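Local coordinates for sefir domain protein (Bacillus cereus F65185, PDB 5Y8E) that probably works in signalling through a SEFIR domain, a module of the STIR clan that associates with other SEFIR domains, at residues S9-S12 / E13-E17; A23-L26 / M27-G31; D46-E49 / F50-N53; C65-D68 / Y69-A73. All coordinates share one frame; numbering follows the deposited sequence. Where two conformers were deposited one is given.

The four contacts are local turns of three helices and the loops next to them, all in one SEFIR domain. They follow one another along the chain without overlap. Contacts 1 and 2 mark the start and end of helix 13-29, with centres about 19 Å apart. Contact 3 lies at the start of helix 47-57, and contact 4 joins the end of strand 60-65 to helix 67-75. Contacts 1 and 4 touch because serines after strand 3-7 bond to aspartates after the neighbouring parallel strand 60-65. Trp-10 also meets Arg-47 of contact 3. Contacts 1, 3 and 4 thus meet or lie close, while contact 2 closes the far end of helix 13-29, about 25 Å from contact 4 between centres.

Contact 1. Residues S9-S12 / E13-E17; sequences SWSS and EDHKE
The indole of Trp-10 carries the Lys-16 side chain over one face, and the imidazole of His-15 has Ser-9 O in plane at its edge. Lys-16 CE sits 3.6 Å from the centroid of the Trp-10 six-membered ring, a CH-pi contact. The Lys-16 chain bends at chi3 (62°), which lays CE on the ring. NZ then lies off-centre, 3.9 Å from the same centroid, in a cation-pi contact. Arg-47 makes a further cation-pi contact with Trp-10, and Trp-10 NE1 is hydrogen-bonded to Asp-37.

Lys-16 NZ also forms a salt bridge to Glu-13 OE1 (3.2 Å), on the syn side of the carboxylate. At the other ring, His-15 CD2 approaches Ser-9 O at 3.1 Å. One water links His-15 NE2 to Ser-9 N. Ser-11 OG lies oblique to the ring and is bonded to Asp-66 and Asp-68.

Ser-12 is the N-cap of helix 13-29. Its OG accepts from His-15 N at 3.0 Å, and its carbonyl O accepts from Lys-16 N at 3.0 Å. The Lys-16 ammonium is thus shared between a carboxylate and an aromatic face, which probably stabilises its positive charge.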
loop_
_atom_site.group_PDB
_atom_site.type_symbol
_atom_site.label_atom_id
_atom_site.label_comp_id
_atom_site.label_asym_id
_atom_site.label_seq_id
_atom_site.Cartn_x
_atom_site.Cartn_y
_atom_site.Cartn_z
ATOM N N SER A 9 0.195 2.625 -8.321
ATOM C CA SER A 9 -0.080 3.292 -9.588
ATOM C C SER A 9 0.571 2.491 -10.709
ATOM O O SER A 9 1.615 1.873 -10.501
ATOM C CB SER A 9 0.488 4.710 -9.568
ATOM O OG SER A 9 0.290 5.343 -10.819
ATOM N N TRP A 10 -0.033 2.491 -11.893
ATOM C CA TRP A 10 0.553 1.783 -13.029
ATOM C C TRP A 10 1.614 2.657 -13.707
ATOM O O TRP A 10 1.472 3.043 -14.869
ATOM C CB TRP A 10 -0.530 1.374 -14.032
ATOM C CG TRP A 10 -1.365 0.182 -13.599
ATOM C CD1 TRP A 10 -1.567 -0.269 -12.323
ATOM C CD2 TRP A 10 -2.090 -0.714 -14.459
ATOM N NE1 TRP A 10 -2.393 -1.376 -12.335
ATOM C CE2 TRP A 10 -2.722 -1.670 -13.635
ATOM C CE3 TRP A 10 -2.278 -0.788 -15.844
ATOM C CZ2 TRP A 10 -3.521 -2.696 -14.156
ATOM C CZ3 TRP A 10 -3.075 -1.805 -16.359
ATOM C CH2 TRP A 10 -3.684 -2.745 -15.516
ATOM N N SER A 11 2.685 2.942 -12.974
ATOM C CA SER A 11 3.698 3.903 -13.403
ATOM C C SER A 11 4.440 3.491 -14.675
ATOM O O SER A 11 4.811 4.339 -15.493
ATOM C CB SER A 11 4.702 4.129 -12.274
ATOM O OG SER A 11 4.035 4.413 -11.064
ATOM N N SER A 12 4.652 2.189 -14.833
ATOM C CA SER A 12 5.394 1.650 -15.969
ATOM C C SER A 12 5.158 0.152 -15.995
ATOM O O SER A 12 4.641 -0.407 -15.026
ATOM C CB SER A 12 6.884 1.919 -15.799
ATOM O OG SER A 12 7.401 1.170 -14.714
ATOM N N GLU A 13 5.537 -0.510 -17.083
ATOM C CA GLU A 13 5.366 -1.959 -17.135
ATOM C C GLU A 13 6.258 -2.656 -16.109
ATOM O O GLU A 13 5.840 -3.622 -15.469
ATOM C CB GLU A 13 5.601 -2.504 -18.547
ATOM C CG GLU A 13 4.540 -2.074 -19.561
ATOM C CD GLU A 13 3.114 -2.453 -19.151
ATOM O OE1 GLU A 13 2.934 -3.395 -18.345
ATOM O OE2 GLU A 13 2.164 -1.805 -19.648
ATOM N N ASP A 14 7.480 -2.156 -15.950
ATOM C CA ASP A 14 8.407 -2.716 -14.968
ATOM C C ASP A 14 7.867 -2.574 -13.554
ATOM O O ASP A 14 8.028 -3.472 -12.722
ATOM C CB ASP A 14 9.777 -2.041 -15.061
ATOM C CG ASP A 14 10.569 -2.496 -16.261
ATOM O OD1 ASP A 14 10.174 -3.496 -16.901
ATOM O OD2 ASP A 14 11.602 -1.857 -16.556
ATOM N N HIS A 15 7.223 -1.450 -13.275
ATOM C CA HIS A 15 6.681 -1.236 -11.942
ATOM C C HIS A 15 5.500 -2.171 -11.690
ATOM O O HIS A 15 5.390 -2.759 -10.610
ATOM C CB HIS A 15 6.261 0.217 -11.746
ATOM C CG HIS A 15 5.735 0.504 -10.374
ATOM N ND1 HIS A 15 6.515 0.395 -9.241
ATOM C CD2 HIS A 15 4.507 0.878 -9.954
ATOM C CE1 HIS A 15 5.785 0.699 -8.181
ATOM N NE2 HIS A 15 4.564 0.997 -8.585
ATOM N N LYS A 16 4.624 -2.311 -12.685
ATOM C CA LYS A 16 3.526 -3.278 -12.601
ATOM C C LYS A 16 4.052 -4.687 -12.318
ATOM O O LYS A 16 3.469 -5.421 -11.518
ATOM C CB LYS A 16 2.695 -3.281 -13.889
ATOM C CG LYS A 16 1.866 -2.019 -14.109
ATOM C CD LYS A 16 1.273 -1.988 -15.523
ATOM C CE LYS A 16 0.328 -3.156 -15.765
ATOM N NZ LYS A 16 -0.080 -3.244 -17.199
ATOM N N GLU A 17 5.160 -5.055 -12.956
ATOM C CA GLU A 17 5.745 -6.383 -12.765
ATOM C C GLU A 17 6.329 -6.544 -11.362
ATOM O O GLU A 17 6.215 -7.613 -10.759
ATOM C CB GLU A 17 6.806 -6.697 -13.836
ATOM C CG GLU A 17 7.362 -8.128 -13.723
ATOM C CD GLU A 17 8.442 -8.448 -14.736
ATOM O OE1 GLU A 17 8.936 -7.521 -15.410
ATOM O OE2 GLU A 17 8.800 -9.640 -14.852
HETATM O O HOH W 1 2.834 2.782 -7.146
#

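Contact 2. Residues A23-L26 / M27-G31; sequences ANKL and MKESG
Lys-25 runs extended past the carboxylate of Glu-29, one helical turn further on. Its CE comes 3.5 Å from Glu-29 OE1, and its CG lies 3.9 Å from Glu-29 CD. The two chains pass at a slant. CG of Lys-25 is anti to the backbone N (chi1 -175°), while CG of Glu-29 is anti to its own carbonyl carbon (chi1 -58°). These choices bring the aliphatic part of the lysine against the acid group. The charged ends stay apart: Lys-25 NZ is 4.6 Å from Glu-29 OE1. Any attraction between the two charges probably acts over that distance and not through direct contact. Lys-25 also makes a cation-pi contact with Tyr-135.

The backbone bonds show the helix running out. Glu-29 N donates to Lys-25 O at 2.8 Å. The next bond, Ser-30 N to Leu-26 O, is 3.1 Å long. Its donor stands above the carbonyl plane, 47° out of it. Ser-30 CB packs 3.3 Å from Leu-26 O as well. Leu-26 packs on helix 131-143, where Tyr-135 and Glu-139 hold the Ser-30 hydroxyl.

On another side of the turn, Met-27 CG rests 3.7 Å from Ala-23 O. The Met-27 side chain continues to strand 33-35, and Leu-26 touches that strand too.

Gly-31 leaves the helical conformation with positive phi. This is the C-terminal end of the helix in a beta-alpha-beta unit, where helix 13-29 connects the parallel strands 3-7 and 33-35.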
loop_
_atom_site.group_PDB
_atom_site.type_symbol
_atom_site.label_atom_id
_atom_site.label_comp_id
_atom_site.label_asym_id
_atom_site.label_seq_id
_atom_site.Cartn_x
_atom_site.Cartn_y
_atom_site.Cartn_z
ATOM N N ALA A 23 3.121 -9.455 -5.005
ATOM C CA ALA A 23 1.865 -10.084 -4.687
ATOM C C ALA A 23 1.982 -11.621 -4.649
ATOM O O ALA A 23 1.544 -12.284 -3.775
ATOM C CB ALA A 23 0.825 -9.666 -5.694
ATOM N N ASN A 24 2.662 -12.136 -5.661
ATOM C CA ASN A 24 2.836 -13.572 -5.758
ATOM C C ASN A 24 3.672 -14.052 -4.599
ATOM O O ASN A 24 3.400 -15.028 -4.023
ATOM C CB ASN A 24 3.432 -13.986 -7.083
ATOM C CG ASN A 24 2.375 -14.197 -8.145
ATOM O OD1 ASN A 24 1.528 -14.990 -8.008
ATOM N ND2 ASN A 24 2.429 -13.446 -9.150
ATOM N N LYS A 25 4.700 -13.317 -4.305
ATOM C CA LYS A 25 5.635 -13.707 -3.263
ATOM C C LYS A 25 4.947 -13.773 -1.896
ATOM O O LYS A 25 5.114 -14.673 -1.146
ATOM C CB LYS A 25 6.810 -12.753 -3.239
ATOM C CG LYS A 25 7.905 -13.151 -2.268
ATOM C CD LYS A 25 9.134 -12.305 -2.399
ATOM C CE LYS A 25 10.249 -12.691 -1.475
ATOM N NZ LYS A 25 11.377 -11.749 -1.470
ATOM N N LEU A 26 4.153 -12.739 -1.636
ATOM C CA LEU A 26 3.409 -12.669 -0.396
ATOM C C LEU A 26 2.483 -13.869 -0.203
ATOM O O LEU A 26 2.381 -14.360 0.868
ATOM C CB LEU A 26 2.588 -11.379 -0.298
ATOM C CG LEU A 26 3.341 -10.090 -0.048
ATOM C CD1 LEU A 26 2.490 -8.853 -0.324
ATOM C CD2 LEU A 26 3.946 -10.059 1.283
ATOM N N MET A 27 1.835 -14.282 -1.261
ATOM C CA MET A 27 0.926 -15.409 -1.155
ATOM C C MET A 27 1.722 -16.729 -1.031
ATOM O O MET A 27 1.363 -17.602 -0.318
ATOM C CB MET A 27 -0.059 -15.458 -2.320
ATOM C CG MET A 27 -1.088 -14.336 -2.269
ATOM S SD MET A 27 -2.631 -14.700 -3.199
ATOM C CE MET A 27 -3.160 -16.077 -2.309
ATOM N N LYS A 28 2.821 -16.809 -1.743
ATOM C CA LYS A 28 3.610 -18.040 -1.765
ATOM C C LYS A 28 4.382 -18.263 -0.477
ATOM O O LYS A 28 4.457 -19.358 0.006
ATOM C CB LYS A 28 4.556 -18.090 -2.984
ATOM C CG LYS A 28 5.537 -19.215 -2.943
ATOM C CD LYS A 28 5.989 -19.710 -4.304
ATOM C CE LYS A 28 7.221 -20.657 -4.202
ATOM N NZ LYS A 28 8.019 -20.679 -5.449
ATOM N N GLU A 29 4.992 -17.201 0.021
ATOM C CA GLU A 29 5.981 -17.311 1.088
ATOM C C GLU A 29 5.515 -16.855 2.469
ATOM O O GLU A 29 6.088 -17.213 3.459
ATOM C CB GLU A 29 7.272 -16.566 0.731
ATOM C CG GLU A 29 7.906 -17.029 -0.521
ATOM C CD GLU A 29 9.268 -16.462 -0.775
ATOM O OE1 GLU A 29 9.838 -15.838 0.097
ATOM O OE2 GLU A 29 9.748 -16.647 -1.889
ATOM N N SER A 30 4.501 -16.022 2.486
ATOM C CA SER A 30 4.084 -15.352 3.717
ATOM C C SER A 30 2.682 -15.734 4.201
ATOM O O SER A 30 2.222 -15.236 5.226
ATOM C CB SER A 30 4.220 -13.833 3.576
ATOM O OG SER A 30 5.561 -13.480 3.277
ATOM N N GLY A 31 2.007 -16.619 3.473
ATOM C CA GLY A 31 0.736 -17.158 3.936
ATOM C C GLY A 31 -0.380 -16.138 4.090
ATOM O O GLY A 31 -1.234 -16.269 4.968
#

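Contact 3. Residues D46-E49 / F50-N53; sequences DRFE and FMEN
Four successive i to i+4 backbone bonds close the first turns of helix 47-57, from Phe-50 N to Asp-46 O at 2.9 Å through Asn-53 N to Glu-49 O at 3.0 Å. This is the N-terminal part of an alpha-helix. Asp-46 stands at the N-cap position, but its side chain makes no capping bond. Its carbonyl O accepts the first of these bonds.

Phe-48 carries the side-chain contact. Its CG is anti to the backbone N (chi1 -178°), which swings the ring along the helix toward the residues three and four places on. The thioether of Met-51 bends at chi3 (45°), and its terminal methyl CE reaches Phe-48 CD1 at 3.5 Å. The methyl comes in at a slant to the ring.

Across the ring from CD1, CE2 meets the carboxylate of Glu-52. The carboxylate and ring planes are 75° apart. This puts an acid oxygen near a ring carbon, without a hydrogen bond between the two side chains. Ile-91 of helix 89-93 touches Phe-48, Met-51 and Glu-52, so these three side chains help pack helix 47-57 against that helix.

Phe-50 projects on another side of the helix, where it meets His-40, Asp-37 and Val-42. Its CB lies 3.4 Å from Asp-46 O. The Arg-47 side chain touches Met-85. At the Phe-48 ring, Glu-52 OE1 lies 3.4 Å from CE2.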
loop_
_atom_site.group_PDB
_atom_site.type_symbol
_atom_site.label_atom_id
_atom_site.label_comp_id
_atom_site.label_asym_id
_atom_site.label_seq_id
_atom_site.Cartn_x
_atom_site.Cartn_y
_atom_site.Cartn_z
ATOM N N ASP A 46 -13.553 1.550 -12.932
ATOM C CA ASP A 46 -13.994 0.970 -11.663
ATOM C C ASP A 46 -12.873 0.971 -10.632
ATOM O O ASP A 46 -13.017 0.401 -9.550
ATOM C CB ASP A 46 -14.467 -0.480 -11.857
ATOM C CG ASP A 46 -15.753 -0.579 -12.644
ATOM O OD1 ASP A 46 -16.599 0.332 -12.533
ATOM O OD2 ASP A 46 -15.925 -1.579 -13.374
ATOM N N ARG A 47 -11.757 1.610 -10.964
ATOM C CA ARG A 47 -10.577 1.561 -10.099
ATOM C C ARG A 47 -10.785 2.223 -8.746
ATOM O O ARG A 47 -10.300 1.717 -7.726
ATOM C CB ARG A 47 -9.371 2.165 -10.806
ATOM C CG ARG A 47 -8.717 1.191 -11.753
ATOM C CD ARG A 47 -7.710 1.875 -12.625
ATOM N NE ARG A 47 -6.901 0.884 -13.321
ATOM C CZ ARG A 47 -6.187 1.136 -14.412
ATOM N NH1 ARG A 47 -6.181 2.351 -14.946
ATOM N NH2 ARG A 47 -5.482 0.166 -14.972
ATOM N N PHE A 48 -11.477 3.346 -8.742
ATOM C CA PHE A 48 -11.746 4.035 -7.476
ATOM C C PHE A 48 -12.623 3.166 -6.594
ATOM O O PHE A 48 -12.328 2.945 -5.474
ATOM C CB PHE A 48 -12.399 5.393 -7.713
ATOM C CG PHE A 48 -12.653 6.170 -6.461
ATOM C CD1 PHE A 48 -11.722 7.008 -5.955
ATOM C CD2 PHE A 48 -13.821 6.065 -5.814
ATOM C CE1 PHE A 48 -11.923 7.703 -4.835
ATOM C CE2 PHE A 48 -14.059 6.819 -4.672
ATOM C CZ PHE A 48 -13.087 7.620 -4.198
ATOM N N GLU A 49 -13.695 2.663 -7.163
ATOM C CA GLU A 49 -14.601 1.817 -6.408
ATOM C C GLU A 49 -13.855 0.575 -5.883
ATOM O O GLU A 49 -14.044 0.173 -4.792
ATOM C CB GLU A 49 -15.811 1.406 -7.223
ATOM C CG GLU A 49 -16.751 0.560 -6.507
ATOM C CD GLU A 49 -18.020 0.211 -7.326
ATOM O OE1 GLU A 49 -18.240 0.852 -8.329
ATOM O OE2 GLU A 49 -18.744 -0.713 -6.952
ATOM N N PHE A 50 -12.992 0.016 -6.710
ATOM C CA PHE A 50 -12.235 -1.172 -6.268
ATOM C C PHE A 50 -11.306 -0.820 -5.106
ATOM O O PHE A 50 -11.203 -1.517 -4.148
ATOM C CB PHE A 50 -11.467 -1.761 -7.413
ATOM C CG PHE A 50 -10.716 -2.985 -7.062
ATOM C CD1 PHE A 50 -11.350 -4.177 -6.893
ATOM C CD2 PHE A 50 -9.340 -2.947 -6.934
ATOM C CE1 PHE A 50 -10.613 -5.301 -6.579
ATOM C CE2 PHE A 50 -8.631 -4.068 -6.640
ATOM C CZ PHE A 50 -9.237 -5.213 -6.437
ATOM N N MET A 51 -10.678 0.335 -5.229
ATOM C CA MET A 51 -9.802 0.820 -4.192
ATOM C C MET A 51 -10.562 1.013 -2.865
ATOM O O MET A 51 -10.204 0.502 -1.857
ATOM C CB MET A 51 -9.126 2.122 -4.616
ATOM C CG MET A 51 -8.249 2.813 -3.557
ATOM S SD MET A 51 -7.530 4.444 -3.999
ATOM C CE MET A 51 -8.940 5.304 -4.769
ATOM N N GLU A 52 -11.618 1.796 -2.924
ATOM C CA GLU A 52 -12.414 2.047 -1.723
ATOM C C GLU A 52 -12.902 0.754 -1.048
ATOM O O GLU A 52 -12.766 0.571 0.117
ATOM C CB GLU A 52 -13.582 2.999 -2.014
ATOM C CG GLU A 52 -14.027 3.746 -0.854
ATOM C CD GLU A 52 -14.809 5.028 -1.222
ATOM O OE1 GLU A 52 -15.515 4.996 -2.192
ATOM O OE2 GLU A 52 -14.671 6.039 -0.539
ATOM N N ASN A 53 -13.472 -0.123 -1.833
ATOM C CA ASN A 53 -13.957 -1.386 -1.303
ATOM C C ASN A 53 -12.837 -2.282 -0.739
ATOM O O ASN A 53 -12.997 -2.908 0.245
ATOM C CB ASN A 53 -14.692 -2.192 -2.318
ATOM C CG ASN A 53 -15.287 -3.420 -1.714
ATOM O OD1 ASN A 53 -16.256 -3.304 -0.973
ATOM N ND2 ASN A 53 -14.713 -4.592 -1.946
#

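Contact 4. Residues C65-D68 / Y69-A73; sequences CDKD and YCEKA
Asp-66 OD1 accepts from Tyr-69 N at 3.1 Å and caps the start of helix 67-75. The N-H meets the oxygen from above the carboxylate plane, 48° out of it. CG of Asp-66 lies between its backbone N and carbonyl carbon (chi1 61°), which turns the acid back over the first helical turn. Asp-66 O accepts from Cys-70 N at 3.2 Å, so one residue holds two backbone N-H groups. Further along, Glu-71 N donates to Lys-67 O at 2.9 Å.

Asp-68 lies against the CD and CE methylenes of Lys-72. Lys-72 CE is 3.3 Å from Asp-68 OD1, and Lys-72 CD is 3.4 Å from Asp-68 OD2. The lysine bends at chi4 (-84°), and NZ stays 4.7 Å from Asp-68 OD1.

Lys-67 and Glu-71 pass obliquely on another side of the helix, the lysine CG 3.8 Å from Glu-71 CD. The Lys-67 ammonium makes its salt bridge with Glu-108.

Toward the interior, the Tyr-69 ring lies near Cys-65, the last residue of strand 60-65. Cys-65 SG is 5.4 Å from the ring centroid and oblique to it. The Tyr-69 hydroxyl bonds to Ser-7 and to the backbone N of Ile-87.

Through their OD2 atoms the two aspartates bond to the hydroxyls of Ser-9 and Ser-11, which ties the loop after strand 3-7 to this helix start. The bonds to N-H and hydroxyl groups probably help both carboxylates keep their negative charge.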
loop_
_atom_site.group_PDB
_atom_site.type_symbol
_atom_site.label_atom_id
_atom_site.label_comp_id
_atom_site.label_asym_id
_atom_site.label_seq_id
_atom_site.Cartn_x
_atom_site.Cartn_y
_atom_site.Cartn_z
ATOM N N CYS A 65 4.641 3.359 -2.595
ATOM C CA CYS A 65 4.978 4.753 -2.787
ATOM C C CYS A 65 6.223 4.935 -3.632
ATOM O O CYS A 65 7.314 5.164 -3.105
ATOM C CB CYS A 65 5.156 5.421 -1.432
ATOM S SG CYS A 65 3.629 5.562 -0.482
ATOM N N ASP A 66 6.068 4.819 -4.946
ATOM C CA ASP A 66 7.105 5.314 -5.836
ATOM C C ASP A 66 6.855 6.802 -6.079
ATOM O O ASP A 66 5.869 7.359 -5.578
ATOM C CB ASP A 66 7.193 4.495 -7.137
ATOM C CG ASP A 66 5.907 4.521 -7.963
ATOM O OD1 ASP A 66 4.832 4.917 -7.451
ATOM O OD2 ASP A 66 5.975 4.110 -9.141
ATOM N N LYS A 67 7.746 7.448 -6.821
ATOM C CA LYS A 67 7.631 8.888 -7.048
ATOM C C LYS A 67 6.298 9.234 -7.707
ATOM O O LYS A 67 5.636 10.206 -7.331
ATOM C CB LYS A 67 8.796 9.389 -7.902
ATOM C CG LYS A 67 8.682 10.848 -8.309
ATOM C CD LYS A 67 9.976 11.356 -8.920
ATOM C CE LYS A 67 10.768 12.165 -7.901
ATOM N NZ LYS A 67 12.147 12.511 -8.367
ATOM N N ASP A 68 5.903 8.414 -8.676
ATOM C CA ASP A 68 4.676 8.640 -9.432
ATOM C C ASP A 68 3.442 8.638 -8.537
ATOM O O ASP A 68 2.595 9.527 -8.634
ATOM C CB ASP A 68 4.529 7.578 -10.523
ATOM C CG ASP A 68 3.294 7.785 -11.379
ATOM O OD1 ASP A 68 3.250 8.793 -12.118
ATOM O OD2 ASP A 68 2.374 6.939 -11.316
ATOM N N TYR A 69 3.340 7.638 -7.670
ATOM C CA TYR A 69 2.177 7.513 -6.798
ATOM C C TYR A 69 2.070 8.749 -5.921
ATOM O O TYR A 69 1.004 9.339 -5.779
ATOM C CB TYR A 69 2.321 6.269 -5.920
ATOM C CG TYR A 69 1.085 5.909 -5.121
ATOM C CD1 TYR A 69 0.812 6.532 -3.909
ATOM C CD2 TYR A 69 0.201 4.936 -5.572
ATOM C CE1 TYR A 69 -0.310 6.203 -3.171
ATOM C CE2 TYR A 69 -0.929 4.595 -4.840
ATOM C CZ TYR A 69 -1.174 5.235 -3.641
ATOM O OH TYR A 69 -2.286 4.906 -2.904
ATOM N N CYS A 70 3.197 9.149 -5.351
ATOM C CA CYS A 70 3.264 10.267 -4.411
ATOM C C CYS A 70 2.895 11.591 -5.073
ATOM O O CYS A 70 2.146 12.399 -4.521
ATOM C CB CYS A 70 4.679 10.349 -3.819
ATOM S SG CYS A 70 4.935 11.595 -2.524
ATOM N N GLU A 71 3.443 11.819 -6.263
ATOM C CA GLU A 71 3.197 13.076 -6.961
ATOM C C GLU A 71 1.729 13.210 -7.383
ATOM O O GLU A 71 1.156 14.298 -7.324
ATOM C CB GLU A 71 4.155 13.241 -8.149
ATOM C CG GLU A 71 5.621 13.277 -7.721
ATOM C CD GLU A 71 6.538 13.920 -8.745
ATOM O OE1 GLU A 71 6.306 13.742 -9.961
ATOM O OE2 GLU A 71 7.498 14.607 -8.327
ATOM N N LYS A 72 1.118 12.096 -7.773
ATOM C CA LYS A 72 -0.291 12.097 -8.156
ATOM C C LYS A 72 -1.190 12.204 -6.926
ATOM O O LYS A 72 -2.230 12.869 -6.955
ATOM C CB LYS A 72 -0.615 10.834 -8.952
ATOM C CG LYS A 72 -0.087 10.834 -10.396
ATOM C CD LYS A 72 0.062 9.407 -10.919
ATOM C CE LYS A 72 0.061 9.336 -12.443
ATOM N NZ LYS A 72 -1.325 9.309 -12.994
ATOM N N ALA A 73 -0.777 11.555 -5.844
ATOM C CA ALA A 73 -1.506 11.626 -4.581
ATOM C C ALA A 73 -1.496 13.058 -4.066
ATOM O O ALA A 73 -2.475 13.531 -3.479
ATOM C CB ALA A 73 -0.885 10.701 -3.561
#